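Local structure of SusD homolog (Bacteroides thetaiotaomicron, 4MRU) at residues A38-M49 with R247-Y258. The protein probably binds glycans, perhaps mucin O-glycans, at the outer membrane as a SusD-like lipoprotein, and can also bind magnesium. Numbering follows the deposited sequence.
Sequences AQEHLYQFMEAM and RSALCFNDWKDY
A salt bridge joins Arg247 NH2 to Glu40 OE2 at 2.6 Å. Arg247 NE reaches Glu40 OE1 at 2.9 Å, so the guanidinium holds the carboxylate side-on by two nitrogens. The grip is skewed: the two planes lie 63° apart, and both oxygens are met from above the carboxylate plane. In Glu40, a chi1 of 64° puts CG between the backbone N and the carbonyl carbon, against the Trp255 ring, 3.6 Å from CH2; the bend at chi2 then turns the carboxylate to Arg247. Leu250 CD1 sits over one face of the guanidinium. Nearby, a water joins the Ala38 carbonyl to the backbone N of Arg247.

Deeper in, the Tyr43 ring is sandwiched. Ser248 CB stands over the centre of one face, 3.5 Å from the centroid in a CH-pi contact, while Glu47 CB fills the opposite face; Phe252 presents its ring edge, CE2, to Tyr43 CE1 at 3.6 Å. Ala48 CB makes a second CH-pi contact, over one face of Tyr258, 3.5 Å from that centroid, and Met49 CG lies at the same ring's edge. A water accepts from Tyr258 OH and donates to both Gln44 OE1 and Asp257 OD2; OD1 of the same carboxylate is salt-bridged to Arg62.

The short helical segments 40-49 and 248-254 cross at -68°, their axes 9.0 Å apart, joining distant parts of the SusD-like chain. On the partly exposed side, the two-point salt bridge probably restrains the carboxylate's rotation and one water satisfies three polar groups; the buried side relies instead on close-fitting apolar surfaces.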
ATOM      1  N   ALA A  38      12.124   2.302   6.619  1.00 20.15           N
ATOM      2  CA  ALA A  38      12.434   2.816   7.930  1.00 23.25           C
ATOM      3  C   ALA A  38      13.501   3.913   7.913  1.00 20.74           C
ATOM      4  O   ALA A  38      13.795   4.481   8.969  1.00 22.27           O
ATOM      5  CB  ALA A  38      12.880   1.660   8.809  1.00 23.00           C
ATOM      6  N   GLN A  39      14.074   4.199   6.736  1.00 20.22           N
ATOM      7  CA  GLN A  39      14.932   5.354   6.542  1.00 22.66           C
ATOM      8  C   GLN A  39      14.106   6.498   5.998  1.00 20.42           C
ATOM      9  O   GLN A  39      13.495   6.347   4.932  1.00 20.20           O
ATOM     10  CB  GLN A  39      16.061   5.060   5.542  1.00 25.83           C
ATOM     11  CG  GLN A  39      16.957   3.882   5.872  1.00 34.44           C
ATOM     12  CD  GLN A  39      17.712   3.354   4.637  1.00 43.28           C
ATOM     13  OE1 GLN A  39      18.930   3.485   4.581  1.00 40.81           O
ATOM     14  NE2 GLN A  39      16.981   2.776   3.627  1.00 26.94           N
ATOM     15  N   GLU A  40      14.157   7.650   6.667  1.00 18.99           N
ATOM     16  CA  GLU A  40      13.307   8.774   6.307  1.00 19.22           C
ATOM     17  C   GLU A  40      13.621   9.265   4.896  1.00 21.01           C
ATOM     18  O   GLU A  40      12.734   9.760   4.184  1.00 19.53           O
ATOM     19  CB  GLU A  40      13.415   9.935   7.319  1.00 18.57           C
ATOM     20  CG  GLU A  40      14.759  10.627   7.459  1.00 18.94           C
ATOM     21  CD  GLU A  40      15.752   9.968   8.426  1.00 20.06           C
ATOM     22  OE1 GLU A  40      15.614   8.786   8.814  1.00 22.98           O
ATOM     23  OE2 GLU A  40      16.733  10.641   8.761  1.00 20.96           O
ATOM     24  N   HIS A  41      14.865   9.147   4.471  1.00 22.04           N
ATOM     25  CA  HIS A  41      15.219   9.659   3.153  1.00 18.01           C
ATOM     26  C   HIS A  41      14.455   8.890   2.050  1.00 20.27           C
ATOM     27  O   HIS A  41      14.022   9.480   1.074  1.00 22.26           O
ATOM     28  CB  HIS A  41      16.714   9.590   2.895  1.00 19.97           C
ATOM     29  CG  HIS A  41      17.084  10.083   1.533  1.00 20.50           C
ATOM     30  ND1 HIS A  41      17.222   9.235   0.456  1.00 20.12           N
ATOM     31  CD2 HIS A  41      17.298  11.335   1.062  1.00 20.14           C
ATOM     32  CE1 HIS A  41      17.501   9.940  -0.629  1.00 21.16           C
ATOM     33  NE2 HIS A  41      17.531  11.224  -0.293  1.00 22.37           N
ATOM     34  N   LEU A  42      14.307   7.589   2.218  1.00 18.80           N
ATOM     35  CA  LEU A  42      13.558   6.735   1.296  1.00 19.65           C
ATOM     36  C   LEU A  42      12.037   6.884   1.512  1.00 18.67           C
ATOM     37  O   LEU A  42      11.286   7.073   0.564  1.00 19.02           O
ATOM     38  CB  LEU A  42      14.010   5.287   1.434  1.00 19.67           C
ATOM     39  CG  LEU A  42      13.289   4.220   0.613  1.00 27.14           C
ATOM     40  CD1 LEU A  42      13.062   4.615  -0.837  1.00 28.24           C
ATOM     41  CD2 LEU A  42      14.109   2.929   0.700  1.00 31.09           C
ATOM     42  N   TYR A  43      11.609   6.883   2.764  1.00 15.90           N
ATOM     43  CA  TYR A  43      10.205   7.072   3.124  1.00 16.14           C
ATOM     44  C   TYR A  43       9.583   8.303   2.413  1.00 18.34           C
ATOM     45  O   TYR A  43       8.460   8.238   1.895  1.00 14.87           O
ATOM     46  CB  TYR A  43      10.029   7.156   4.665  1.00 17.16           C
ATOM     47  CG  TYR A  43       8.582   7.128   5.078  1.00 18.16           C
ATOM     48  CD1 TYR A  43       7.815   8.280   5.029  1.00 16.37           C
ATOM     49  CD2 TYR A  43       7.964   5.939   5.530  1.00 18.90           C
ATOM     50  CE1 TYR A  43       6.474   8.270   5.408  1.00 18.28           C
ATOM     51  CE2 TYR A  43       6.600   5.918   5.849  1.00 17.69           C
ATOM     52  CZ  TYR A  43       5.864   7.082   5.782  1.00 20.00           C
ATOM     53  OH  TYR A  43       4.523   7.085   6.109  1.00 19.25           O
ATOM     54  N   GLN A  44      10.264   9.449   2.441  1.00 18.08           N
ATOM     55  CA  GLN A  44       9.631  10.692   1.941  1.00 17.57           C
ATOM     56  C   GLN A  44       9.173  10.548   0.485  1.00 19.13           C
ATOM     57  O   GLN A  44       8.112  11.007   0.120  1.00 21.34           O
ATOM     58  CB  GLN A  44      10.546  11.910   2.124  1.00 18.16           C
ATOM     59  CG  GLN A  44      11.788  11.898   1.253  1.00 19.81           C
ATOM     60  CD  GLN A  44      12.727  13.036   1.573  1.00 20.85           C
ATOM     61  OE1 GLN A  44      12.290  14.150   1.914  1.00 20.65           O
ATOM     62  NE2 GLN A  44      14.031  12.778   1.456  1.00 20.86           N
ATOM     63  N   PHE A  45       9.956   9.861  -0.317  1.00 19.21           N
ATOM     64  CA  PHE A  45       9.637   9.669  -1.727  1.00 17.82           C
ATOM     65  C   PHE A  45       8.608   8.568  -1.918  1.00 18.67           C
ATOM     66  O   PHE A  45       7.593   8.770  -2.578  1.00 20.74           O
ATOM     67  CB  PHE A  45      10.878   9.323  -2.524  1.00 17.03           C
ATOM     68  CG  PHE A  45      11.929  10.408  -2.523  1.00 17.78           C
ATOM     69  CD1 PHE A  45      11.683  11.612  -3.166  1.00 21.23           C
ATOM     70  CD2 PHE A  45      13.115  10.229  -1.887  1.00 19.33           C
ATOM     71  CE1 PHE A  45      12.614  12.621  -3.143  1.00 22.33           C
ATOM     72  CE2 PHE A  45      14.088  11.227  -1.884  1.00 23.14           C
ATOM     73  CZ  PHE A  45      13.833  12.417  -2.522  1.00 20.74           C
HETATM   74  N   MSE A  46       8.886   7.392  -1.381  1.00 20.71           N
HETATM   75  CA  MSE A  46       8.071   6.199  -1.707  1.00 21.13           C
HETATM   76  C   MSE A  46       6.732   6.235  -1.016  1.00 20.94           C
HETATM   77  O   MSE A  46       5.702   5.951  -1.617  1.00 18.65           O
HETATM   78  CB  MSE A  46       8.861   4.956  -1.316  1.00 20.75           C
HETATM   79  CG  MSE A  46       8.191   3.679  -1.757  1.00 21.20           C
HETATM   80 SE   MSE A  46       9.507   2.255  -1.356  0.75 29.44          SE
HETATM   81  CE  MSE A  46       8.688   0.943  -2.653  1.00 22.57           C
ATOM     82  N   GLU A  47       6.719   6.638   0.249  1.00 18.96           N
ATOM     83  CA  GLU A  47       5.501   6.612   1.037  1.00 18.13           C
ATOM     84  C   GLU A  47       4.760   7.943   1.145  1.00 20.40           C
ATOM     85  O   GLU A  47       3.539   7.981   1.020  1.00 18.25           O
ATOM     86  CB  GLU A  47       5.847   6.155   2.449  1.00 17.04           C
ATOM     87  CG  GLU A  47       6.358   4.748   2.496  1.00 20.10           C
ATOM     88  CD  GLU A  47       5.276   3.739   2.215  1.00 23.60           C
ATOM     89  OE1 GLU A  47       4.120   3.889   2.722  1.00 22.25           O
ATOM     90  OE2 GLU A  47       5.587   2.760   1.528  1.00 24.75           O
ATOM     91  N   ALA A  48       5.468   9.020   1.457  1.00 17.05           N
ATOM     92  CA  ALA A  48       4.803  10.285   1.735  1.00 16.52           C
ATOM     93  C   ALA A  48       4.339  10.957   0.425  1.00 19.00           C
ATOM     94  O   ALA A  48       3.167  11.254   0.237  1.00 18.95           O
ATOM     95  CB  ALA A  48       5.724  11.209   2.539  1.00 18.85           C
HETATM   96  N   MSE A  49       5.266  11.090  -0.491  1.00 18.85           N
HETATM   97  CA  MSE A  49       4.975  11.698  -1.808  1.00 17.27           C
HETATM   98  C   MSE A  49       4.226  10.745  -2.715  1.00 18.98           C
HETATM   99  O   MSE A  49       3.167  11.096  -3.250  1.00 22.90           O
HETATM  100  CB  MSE A  49       6.279  12.108  -2.428  1.00 19.19           C
HETATM  101  CG  MSE A  49       6.933  13.285  -1.758  1.00 20.15           C
HETATM  102 SE   MSE A  49       8.533  13.612  -2.853  0.75 25.70          SE
HETATM  103  CE  MSE A  49       9.627  14.696  -1.613  1.00 23.58           C
ATOM    104  N   ARG A 247      11.513   6.844  12.242  1.00 18.60           N
ATOM    105  CA  ARG A 247      12.088   8.009  11.617  1.00 20.85           C
ATOM    106  C   ARG A 247      11.084   8.647  10.658  1.00 18.87           C
ATOM    107  O   ARG A 247      11.199   9.817  10.335  1.00 19.93           O
ATOM    108  CB  ARG A 247      13.365   7.626  10.852  1.00 22.64           C
ATOM    109  CG  ARG A 247      14.414   6.948  11.698  1.00 25.65           C
ATOM    110  CD  ARG A 247      15.166   7.958  12.508  1.00 31.69           C
ATOM    111  NE  ARG A 247      15.990   8.805  11.664  1.00 28.45           N
ATOM    112  CZ  ARG A 247      16.660   9.858  12.104  1.00 36.80           C
ATOM    113  NH1 ARG A 247      16.587  10.204  13.378  1.00 35.63           N
ATOM    114  NH2 ARG A 247      17.396  10.585  11.269  1.00 33.20           N
ATOM    115  N   SER A 248      10.093   7.882  10.207  1.00 18.67           N
ATOM    116  CA  SER A 248       9.075   8.445   9.323  1.00 17.89           C
ATOM    117  C   SER A 248       8.292   9.554  10.031  1.00 19.45           C
ATOM    118  O   SER A 248       7.679  10.405   9.383  1.00 20.21           O
ATOM    119  CB  SER A 248       8.085   7.378   8.792  1.00 20.02           C
ATOM    120  OG  SER A 248       7.114   6.939   9.736  1.00 21.89           O
ATOM    121  N   ALA A 249       8.275   9.529  11.359  1.00 18.46           N
ATOM    122  CA  ALA A 249       7.623  10.596  12.111  1.00 19.19           C
ATOM    123  C   ALA A 249       8.255  11.945  11.822  1.00 20.21           C
ATOM    124  O   ALA A 249       7.569  12.967  11.916  1.00 19.98           O
ATOM    125  CB  ALA A 249       7.645  10.302  13.611  1.00 18.74           C
ATOM    126  N   LEU A 250       9.552  11.973  11.486  1.00 21.27           N
ATOM    127  CA  LEU A 250      10.208  13.229  11.128  1.00 22.47           C
ATOM    128  C   LEU A 250       9.443  13.948  10.003  1.00 21.40           C
ATOM    129  O   LEU A 250       9.250  15.166  10.073  1.00 20.18           O
ATOM    130  CB  LEU A 250      11.654  13.019  10.661  1.00 18.54           C
ATOM    131  CG  LEU A 250      12.583  12.543  11.767  1.00 21.72           C
ATOM    132  CD1 LEU A 250      13.886  12.042  11.144  1.00 22.74           C
ATOM    133  CD2 LEU A 250      12.831  13.629  12.810  1.00 22.27           C
ATOM    134  N   CYS A 251       9.044  13.197   8.978  1.00 19.85           N
ATOM    135  CA  CYS A 251       8.448  13.758   7.761  1.00 22.03           C
ATOM    136  C   CYS A 251       7.200  14.562   8.074  1.00 26.35           C
ATOM    137  O   CYS A 251       6.928  15.561   7.412  1.00 21.99           O
ATOM    138  CB  CYS A 251       8.085  12.661   6.746  1.00 24.20           C
ATOM    139  SG  CYS A 251       9.507  11.629   6.234  1.00 26.07           S
ATOM    140  N   PHE A 252       6.440  14.110   9.075  1.00 20.84           N
ATOM    141  CA  PHE A 252       5.132  14.658   9.360  1.00 21.69           C
ATOM    142  C   PHE A 252       5.175  15.612  10.538  1.00 21.41           C
ATOM    143  O   PHE A 252       4.572  16.663  10.503  1.00 22.74           O
ATOM    144  CB  PHE A 252       4.152  13.525   9.656  1.00 25.37           C
ATOM    145  CG  PHE A 252       3.909  12.620   8.483  1.00 21.88           C
ATOM    146  CD1 PHE A 252       2.946  12.929   7.542  1.00 22.83           C
ATOM    147  CD2 PHE A 252       4.654  11.460   8.331  1.00 25.17           C
ATOM    148  CE1 PHE A 252       2.726  12.119   6.448  1.00 21.74           C
ATOM    149  CE2 PHE A 252       4.422  10.614   7.262  1.00 26.94           C
ATOM    150  CZ  PHE A 252       3.469  10.949   6.306  1.00 25.03           C
ATOM    151  N   ASN A 253       5.880  15.228  11.587  1.00 21.23           N
ATOM    152  CA  ASN A 253       5.882  15.965  12.848  1.00 21.39           C
ATOM    153  C   ASN A 253       6.943  17.051  12.922  1.00 21.68           C
ATOM    154  O   ASN A 253       6.735  18.041  13.589  1.00 23.67           O
ATOM    155  CB  ASN A 253       6.064  15.003  14.030  1.00 20.42           C
ATOM    156  CG  ASN A 253       4.816  14.186  14.320  1.00 24.98           C
ATOM    157  OD1 ASN A 253       3.737  14.407  13.745  1.00 24.20           O
ATOM    158  ND2 ASN A 253       4.953  13.219  15.230  1.00 25.56           N
ATOM    159  N   ASP A 254       8.097  16.835  12.326  1.00 23.61           N
ATOM    160  CA  ASP A 254       9.271  17.702  12.574  1.00 24.03           C
ATOM    161  C   ASP A 254       9.600  18.483  11.350  1.00 23.20           C
ATOM    162  O   ASP A 254       9.661  19.683  11.417  1.00 23.62           O
ATOM    163  CB  ASP A 254      10.475  16.880  13.057  1.00 26.97           C
ATOM    164  CG  ASP A 254      10.130  16.102  14.353  1.00 33.02           C
ATOM    165  OD1 ASP A 254       9.662  16.740  15.321  1.00 37.45           O
ATOM    166  OD2 ASP A 254      10.154  14.867  14.344  1.00 36.80           O
ATOM    167  N   TRP A 255       9.776  17.807  10.227  1.00 20.52           N
ATOM    168  CA  TRP A 255       9.919  18.514   8.937  1.00 19.09           C
ATOM    169  C   TRP A 255       8.634  19.196   8.515  1.00 21.98           C
ATOM    170  O   TRP A 255       8.673  20.252   7.885  1.00 22.60           O
ATOM    171  CB  TRP A 255      10.289  17.557   7.833  1.00 19.93           C
ATOM    172  CG  TRP A 255      11.513  16.728   8.043  1.00 20.67           C
ATOM    173  CD1 TRP A 255      12.413  16.790   9.067  1.00 21.79           C
ATOM    174  CD2 TRP A 255      11.959  15.689   7.176  1.00 24.43           C
ATOM    175  NE1 TRP A 255      13.385  15.825   8.901  1.00 23.31           N
ATOM    176  CE2 TRP A 255      13.138  15.157   7.727  1.00 22.55           C
ATOM    177  CE3 TRP A 255      11.472  15.159   5.976  1.00 19.44           C
ATOM    178  CZ2 TRP A 255      13.835  14.134   7.115  1.00 24.12           C
ATOM    179  CZ3 TRP A 255      12.166  14.136   5.375  1.00 23.97           C
ATOM    180  CH2 TRP A 255      13.316  13.613   5.958  1.00 24.99           C
ATOM    181  N   LYS A 256       7.510  18.578   8.845  1.00 21.27           N
ATOM    182  CA  LYS A 256       6.182  19.093   8.517  1.00 25.24           C
ATOM    183  C   LYS A 256       5.998  19.308   6.995  1.00 24.75           C
ATOM    184  O   LYS A 256       5.424  20.314   6.583  1.00 23.64           O
ATOM    185  CB  LYS A 256       5.901  20.390   9.310  1.00 25.77           C
ATOM    186  CG  LYS A 256       6.169  20.227  10.817  1.00 28.30           C
ATOM    187  CD  LYS A 256       5.820  21.485  11.593  1.00 30.44           C
ATOM    188  CE  LYS A 256       6.487  21.457  12.946  1.00 39.30           C
ATOM    189  NZ  LYS A 256       5.920  22.500  13.845  1.00 46.79           N
ATOM    190  N   ASP A 257       6.495  18.354   6.199  1.00 21.08           N
ATOM    191  CA  ASP A 257       6.445  18.399   4.758  1.00 20.19           C
ATOM    192  C   ASP A 257       5.121  17.848   4.175  1.00 18.80           C
ATOM    193  O   ASP A 257       4.878  17.977   2.993  1.00 20.48           O
ATOM    194  CB  ASP A 257       7.598  17.605   4.147  1.00 22.44           C
ATOM    195  CG  ASP A 257       8.924  18.340   4.159  1.00 24.80           C
ATOM    196  OD1 ASP A 257       8.983  19.522   4.554  1.00 21.99           O
ATOM    197  OD2 ASP A 257       9.919  17.699   3.767  1.00 21.94           O
ATOM    198  N   TYR A 258       4.292  17.207   4.985  1.00 19.28           N
ATOM    199  CA  TYR A 258       3.047  16.584   4.521  1.00 17.30           C
ATOM    200  C   TYR A 258       1.905  16.836   5.482  1.00 18.88           C
ATOM    201  O   TYR A 258       2.088  16.843   6.718  1.00 20.09           O
ATOM    202  CB  TYR A 258       3.209  15.051   4.314  1.00 19.50           C
ATOM    203  CG  TYR A 258       4.411  14.772   3.473  1.00 21.28           C
ATOM    204  CD1 TYR A 258       4.348  14.876   2.096  1.00 20.78           C
ATOM    205  CD2 TYR A 258       5.681  14.598   4.067  1.00 20.66           C
ATOM    206  CE1 TYR A 258       5.503  14.732   1.315  1.00 21.45           C
ATOM    207  CE2 TYR A 258       6.827  14.472   3.273  1.00 18.49           C
ATOM    208  CZ  TYR A 258       6.713  14.547   1.917  1.00 18.58           C
ATOM    209  OH  TYR A 258       7.838  14.471   1.158  1.00 18.44           O
TER
HETATM  210  O   HOH W   1      12.341   4.255  11.219  1.00 21.77           O
HETATM  211  O   HOH W   2       4.780   5.627   9.131  1.00 19.58           O
HETATM  212  O   HOH W   3      10.012  15.259   2.515  1.00 21.64           O